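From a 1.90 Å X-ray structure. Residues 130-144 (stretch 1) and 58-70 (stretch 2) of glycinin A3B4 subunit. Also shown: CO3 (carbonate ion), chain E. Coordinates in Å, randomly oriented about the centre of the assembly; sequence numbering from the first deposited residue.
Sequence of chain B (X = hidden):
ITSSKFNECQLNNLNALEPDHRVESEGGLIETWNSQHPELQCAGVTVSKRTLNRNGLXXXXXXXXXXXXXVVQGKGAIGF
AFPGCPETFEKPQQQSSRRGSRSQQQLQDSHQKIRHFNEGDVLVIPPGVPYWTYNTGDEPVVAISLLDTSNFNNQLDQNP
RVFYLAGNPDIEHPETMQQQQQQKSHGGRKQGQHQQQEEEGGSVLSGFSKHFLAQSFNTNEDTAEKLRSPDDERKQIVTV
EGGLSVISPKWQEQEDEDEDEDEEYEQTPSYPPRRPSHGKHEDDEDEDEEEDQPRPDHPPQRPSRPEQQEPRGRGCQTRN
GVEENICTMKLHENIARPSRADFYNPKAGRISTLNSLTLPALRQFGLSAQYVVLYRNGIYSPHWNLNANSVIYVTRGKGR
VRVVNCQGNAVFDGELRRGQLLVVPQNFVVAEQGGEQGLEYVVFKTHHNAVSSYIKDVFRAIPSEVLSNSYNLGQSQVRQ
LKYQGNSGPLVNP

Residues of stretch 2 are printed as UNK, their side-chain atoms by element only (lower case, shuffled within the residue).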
# COMPACT_ATOMS: atom_id res chain seq x y z
N PRO B 130 -6.11 23.97 -11.07
CA PRO B 130 -6.95 24.92 -11.81
C PRO B 130 -7.85 24.20 -12.81
O PRO B 130 -7.45 23.21 -13.41
CB PRO B 130 -5.94 25.80 -12.54
CG PRO B 130 -4.66 25.62 -11.75
CD PRO B 130 -4.69 24.16 -11.40
N TYR B 131 -9.07 24.70 -12.99
CA TYR B 131 -9.98 24.11 -13.96
C TYR B 131 -10.90 25.19 -14.51
O TYR B 131 -11.17 26.19 -13.85
CB TYR B 131 -10.83 23.00 -13.34
CG TYR B 131 -12.04 23.51 -12.59
CD1 TYR B 131 -11.91 24.07 -11.32
CD2 TYR B 131 -13.32 23.45 -13.16
CE1 TYR B 131 -13.02 24.57 -10.64
CE2 TYR B 131 -14.44 23.95 -12.48
CZ TYR B 131 -14.28 24.50 -11.23
OH TYR B 131 -15.37 24.98 -10.54
N TRP B 132 -11.37 24.96 -15.74
CA TRP B 132 -12.30 25.86 -16.42
C TRP B 132 -13.30 24.98 -17.17
O TRP B 132 -12.99 23.84 -17.53
CB TRP B 132 -11.58 26.77 -17.42
CG TRP B 132 -10.78 26.04 -18.46
CD1 TRP B 132 -9.46 25.69 -18.40
CD2 TRP B 132 -11.27 25.51 -19.70
NE1 TRP B 132 -9.10 24.98 -19.52
CE2 TRP B 132 -10.19 24.84 -20.33
CE3 TRP B 132 -12.52 25.52 -20.34
CZ2 TRP B 132 -10.32 24.20 -21.57
CZ3 TRP B 132 -12.65 24.88 -21.58
CH2 TRP B 132 -11.56 24.22 -22.17
N THR B 133 -14.51 25.49 -17.38
CA THR B 133 -15.54 24.74 -18.09
C THR B 133 -16.22 25.62 -19.12
O THR B 133 -16.27 26.84 -18.98
CB THR B 133 -16.60 24.19 -17.12
OG1 THR B 133 -17.26 25.28 -16.48
CG2 THR B 133 -15.95 23.29 -16.06
N TYR B 134 -16.76 25.00 -20.16
CA TYR B 134 -17.42 25.72 -21.23
C TYR B 134 -18.63 24.95 -21.74
O TYR B 134 -18.57 23.73 -21.89
CB TYR B 134 -16.43 25.93 -22.38
CG TYR B 134 -17.03 26.52 -23.63
CD1 TYR B 134 -17.43 27.85 -23.68
CD2 TYR B 134 -17.22 25.73 -24.77
CE1 TYR B 134 -18.00 28.39 -24.82
CE2 TYR B 134 -17.79 26.26 -25.93
CZ TYR B 134 -18.18 27.60 -25.94
OH TYR B 134 -18.76 28.14 -27.06
N ASN B 135 -19.71 25.67 -22.01
CA ASN B 135 -20.94 25.08 -22.51
C ASN B 135 -20.79 24.92 -24.02
O ASN B 135 -20.60 25.90 -24.74
CB ASN B 135 -22.11 26.01 -22.19
CG ASN B 135 -23.45 25.41 -22.54
OD1 ASN B 135 -24.50 25.93 -22.14
ND2 ASN B 135 -23.44 24.30 -23.28
N THR B 136 -20.84 23.68 -24.49
CA THR B 136 -20.70 23.38 -25.91
C THR B 136 -22.05 23.14 -26.60
O THR B 136 -22.09 22.84 -27.79
CB THR B 136 -19.86 22.12 -26.13
OG1 THR B 136 -20.55 20.99 -25.59
CG2 THR B 136 -18.50 22.25 -25.45
N GLY B 137 -23.14 23.25 -25.85
CA GLY B 137 -24.45 23.02 -26.42
C GLY B 137 -25.35 24.24 -26.42
O GLY B 137 -24.91 25.34 -26.08
N ASP B 138 -26.61 24.05 -26.79
CA ASP B 138 -27.55 25.17 -26.84
C ASP B 138 -28.20 25.47 -25.50
O ASP B 138 -28.23 26.62 -25.07
CB ASP B 138 -28.62 24.91 -27.90
CG ASP B 138 -28.06 24.96 -29.31
OD1 ASP B 138 -27.31 25.91 -29.61
OD2 ASP B 138 -28.36 24.04 -30.10
N GLU B 139 -28.73 24.45 -24.84
CA GLU B 139 -29.35 24.67 -23.55
C GLU B 139 -28.26 24.97 -22.52
O GLU B 139 -27.09 24.64 -22.72
CB GLU B 139 -30.17 23.46 -23.13
CG GLU B 139 -29.37 22.26 -22.68
CD GLU B 139 -30.26 21.09 -22.29
OE1 GLU B 139 -31.31 21.33 -21.66
OE2 GLU B 139 -29.90 19.93 -22.62
N PRO B 140 -28.63 25.63 -21.42
CA PRO B 140 -27.63 25.94 -20.40
C PRO B 140 -27.14 24.71 -19.65
O PRO B 140 -27.86 23.73 -19.51
CB PRO B 140 -28.37 26.92 -19.49
CG PRO B 140 -29.78 26.45 -19.58
CD PRO B 140 -29.95 26.18 -21.06
N VAL B 141 -25.90 24.76 -19.19
CA VAL B 141 -25.34 23.66 -18.43
C VAL B 141 -25.63 23.95 -16.97
O VAL B 141 -25.34 25.05 -16.48
CB VAL B 141 -23.82 23.53 -18.62
CG1 VAL B 141 -23.24 22.62 -17.53
CG2 VAL B 141 -23.51 22.96 -20.00
N VAL B 142 -26.21 22.98 -16.28
CA VAL B 142 -26.50 23.13 -14.86
C VAL B 142 -25.75 22.02 -14.11
O VAL B 142 -25.92 20.83 -14.40
CB VAL B 142 -28.01 23.01 -14.58
CG1 VAL B 142 -28.27 23.14 -13.09
CG2 VAL B 142 -28.77 24.11 -15.34
N ALA B 143 -24.91 22.42 -13.16
CA ALA B 143 -24.14 21.45 -12.40
C ALA B 143 -24.22 21.74 -10.90
O ALA B 143 -24.30 22.90 -10.48
CB ALA B 143 -22.69 21.47 -12.86
N ILE B 144 -24.20 20.67 -10.10
CA ILE B 144 -24.26 20.81 -8.65
C ILE B 144 -22.95 20.29 -8.07
O ILE B 144 -22.61 19.11 -8.22
CB ILE B 144 -25.45 20.03 -8.04
CG1 ILE B 144 -26.76 20.80 -8.24
CG2 ILE B 144 -25.23 19.83 -6.54
CD1 ILE B 144 -27.19 20.93 -9.67
N UNK B 58 -16.74 29.34 -17.70
CA UNK B 58 -16.43 29.56 -16.30
C UNK B 58 -14.92 29.76 -16.24
O UNK B 58 -14.16 28.83 -16.48
c UNK B 58 -16.36 29.60 -13.27
c UNK B 58 -16.71 27.94 -11.88
c UNK B 58 -16.69 28.52 -14.00
n UNK B 58 -16.38 29.22 -11.95
c UNK B 58 -16.86 28.34 -15.48
n UNK B 58 -16.91 27.50 -13.11
N UNK B 59 -14.50 30.98 -15.92
CA UNK B 59 -13.08 31.31 -15.85
C UNK B 59 -12.28 30.41 -14.91
O UNK B 59 -12.76 30.00 -13.86
c UNK B 59 -13.30 35.21 -15.93
c UNK B 59 -12.91 32.78 -15.44
c UNK B 59 -13.63 33.78 -16.36
c UNK B 59 -13.23 33.56 -17.81
N UNK B 60 -11.04 30.09 -15.30
CA UNK B 60 -10.17 29.22 -14.50
C UNK B 60 -10.00 29.59 -13.03
O UNK B 60 -9.76 30.75 -12.68
c UNK B 60 -10.31 30.68 -16.43
c UNK B 60 -8.87 30.58 -15.96
c UNK B 60 -8.84 29.25 -15.27
N UNK B 61 -10.15 28.59 -12.16
CA UNK B 61 -10.02 28.78 -10.73
C UNK B 61 -9.64 27.46 -10.05
O UNK B 61 -9.69 26.40 -10.67
c UNK B 61 -11.33 29.27 -10.13
o UNK B 61 -12.31 28.25 -10.13
N UNK B 62 -9.25 27.55 -8.78
CA UNK B 62 -8.91 26.37 -7.99
C UNK B 62 -9.28 26.61 -6.53
O UNK B 62 -9.39 27.75 -6.08
c UNK B 62 -4.72 29.09 -6.68
c UNK B 62 -5.11 28.05 -5.84
c UNK B 62 -5.98 27.07 -6.30
c UNK B 62 -6.48 27.11 -7.61
c UNK B 62 -7.42 26.03 -8.11
c UNK B 62 -6.08 28.15 -8.44
c UNK B 62 -5.20 29.14 -7.98
o UNK B 62 -3.86 30.06 -6.23
N UNK B 63 -9.51 25.52 -5.80
CA UNK B 63 -9.86 25.58 -4.38
C UNK B 63 -9.01 24.55 -3.63
O UNK B 63 -8.60 23.54 -4.21
c UNK B 63 -11.35 25.28 -4.18
o UNK B 63 -12.15 26.28 -4.78
N UNK B 64 -8.74 24.79 -2.34
CA UNK B 64 -7.93 23.90 -1.50
C UNK B 64 -8.60 22.64 -0.95
O UNK B 64 -8.24 22.16 0.12
c UNK B 64 -7.46 24.83 -0.39
c UNK B 64 -8.67 25.69 -0.17
c UNK B 64 -9.12 26.01 -1.60
N UNK B 65 -9.56 22.10 -1.69
CA UNK B 65 -10.24 20.87 -1.28
C UNK B 65 -10.85 20.27 -2.53
O UNK B 65 -11.00 20.95 -3.54
c UNK B 65 -13.89 23.57 -1.75
c UNK B 65 -13.55 24.76 -1.11
c UNK B 65 -11.82 23.62 0.10
c UNK B 65 -12.52 24.79 -0.19
c UNK B 65 -12.14 22.41 -0.52
o UNK B 65 -14.23 25.92 -1.43
c UNK B 65 -13.18 22.40 -1.45
c UNK B 65 -11.34 21.16 -0.24
N UNK B 66 -11.19 18.98 -2.51
CA UNK B 66 -11.77 18.46 -3.74
C UNK B 66 -13.24 18.83 -3.90
O UNK B 66 -13.91 19.20 -2.93
c UNK B 66 -11.54 16.96 -3.64
c UNK B 66 -11.51 16.70 -2.19
c UNK B 66 -10.80 17.89 -1.60
N UNK B 67 -13.71 18.78 -5.14
CA UNK B 67 -15.11 19.05 -5.44
C UNK B 67 -15.60 17.87 -6.25
O UNK B 67 -14.87 17.33 -7.08
c UNK B 67 -15.08 22.80 -6.62
c UNK B 67 -15.28 20.31 -6.31
c UNK B 67 -14.89 21.63 -5.66
o UNK B 67 -16.19 23.05 -7.10
n UNK B 67 -14.00 23.51 -6.90
N UNK B 68 -16.83 17.45 -6.00
CA UNK B 68 -17.43 16.37 -6.77
C UNK B 68 -18.65 17.04 -7.38
O UNK B 68 -19.53 17.52 -6.67
c UNK B 68 -17.33 11.72 -6.31
s UNK B 68 -18.76 12.62 -5.75
c UNK B 68 -18.55 14.12 -6.69
c UNK B 68 -17.85 15.21 -5.90
N UNK B 69 -18.69 17.09 -8.71
CA UNK B 69 -19.78 17.76 -9.41
C UNK B 69 -20.62 16.81 -10.25
O UNK B 69 -20.10 15.90 -10.91
c UNK B 69 -17.37 20.58 -10.51
c UNK B 69 -20.33 19.69 -10.92
c UNK B 69 -19.21 18.83 -10.36
c UNK B 69 -18.20 19.69 -9.60
N UNK B 70 -21.93 17.01 -10.22
CA UNK B 70 -22.81 16.20 -11.05
C UNK B 70 -23.48 17.17 -12.02
O UNK B 70 -24.02 18.20 -11.61
c UNK B 70 -24.78 16.41 -9.47
c UNK B 70 -23.90 15.44 -10.24
c UNK B 70 -25.67 13.62 -10.55
c UNK B 70 -24.72 14.58 -11.21
C CO3 E . -18.41 24.43 -13.15
O1 CO3 E . -17.95 25.22 -14.03
O2 CO3 E . -17.87 24.40 -11.99
O3 CO3 E . -19.42 23.66 -13.43
O HOH W 1 -13.39 27.63 -12.40

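Position 58 carries one carbon and then a five-membered ring of three carbons and two nitrogens, which only histidine has: H58. Its ND1 donates to carbonate O1 at 2.7 Å, an anion that a ring N-H suits well, and its backbone N bonds to T133 O at 2.8 Å. The return bond, T133 N to H58 O, is weak at 3.5 Å.

Position 59 has four carbons forked at the second, hence leucine. L59 points away from stretch 1, a buried apolar chain that leaves the pairing to its neighbours.

At position 60 three carbons close onto the backbone nitrogen: proline. P60 has no N-H to offer, and here the register shifts by one, a beta bulge. Its CA lies 3.3 Å from Y131 O, and its CD rests 4.2 Å from W132 CB.

Position 61 shows one carbon and one oxygen, so serine. S61 N donates to Y131 O at 3.1 Å and Y131 N to S61 O at 2.9 Å. The small side chain lies on the same sheet face as Y131, and its OG gives its proton to a water that in turn donates to Y131 O and L59 O.

Position 62, a six-carbon ring bearing an oxygen, is tyrosine. Y62 CD1 lies 4.4 Å from P130 CG, a loose apolar contact, while the hydroxyl is satisfied elsewhere.

Positions 63 to 66 do not touch stretch 1. One carbon and one oxygen make 63 serine; a ring closed on the backbone nitrogen makes 64 and 66 prolines; a six-carbon ring with an oxygen makes 65 tyrosine. The rings of P64 and P66 restrict the backbone of this loop.

Position 67 has three carbons, the third bearing oxygen and nitrogen: glutamine. Q67 points toward stretch 1, its NE2 4.0 Å from Y131 CE1.

Position 68, two carbons, sulfur and carbon unbranched, is methionine; M68 points away, its flexible chain buried.

Positions 69 and 70 each have four carbons forked at the first, with one arm two carbons long: isoleucines, beta-branched and at home in strands. I69 CG2 packs 3.5 Å from A143 CB. I70 CG2 lies 3.9 Å from I144 CB, while the paired backbones exchange bonds, I70 N to I144 O at 3.0 Å and I144 N to I70 O at 2.9 Å.

The contact is thus two antiparallel strand pairings burying 705 Å². Backbone bonds set the register, apolar side chains pack alongside, and H58, Y131 and T133 converge on the carbonate, probably acquired from the crystallisation liquor.

Stretch 2 (58-70) HLPSYSPYPQMII
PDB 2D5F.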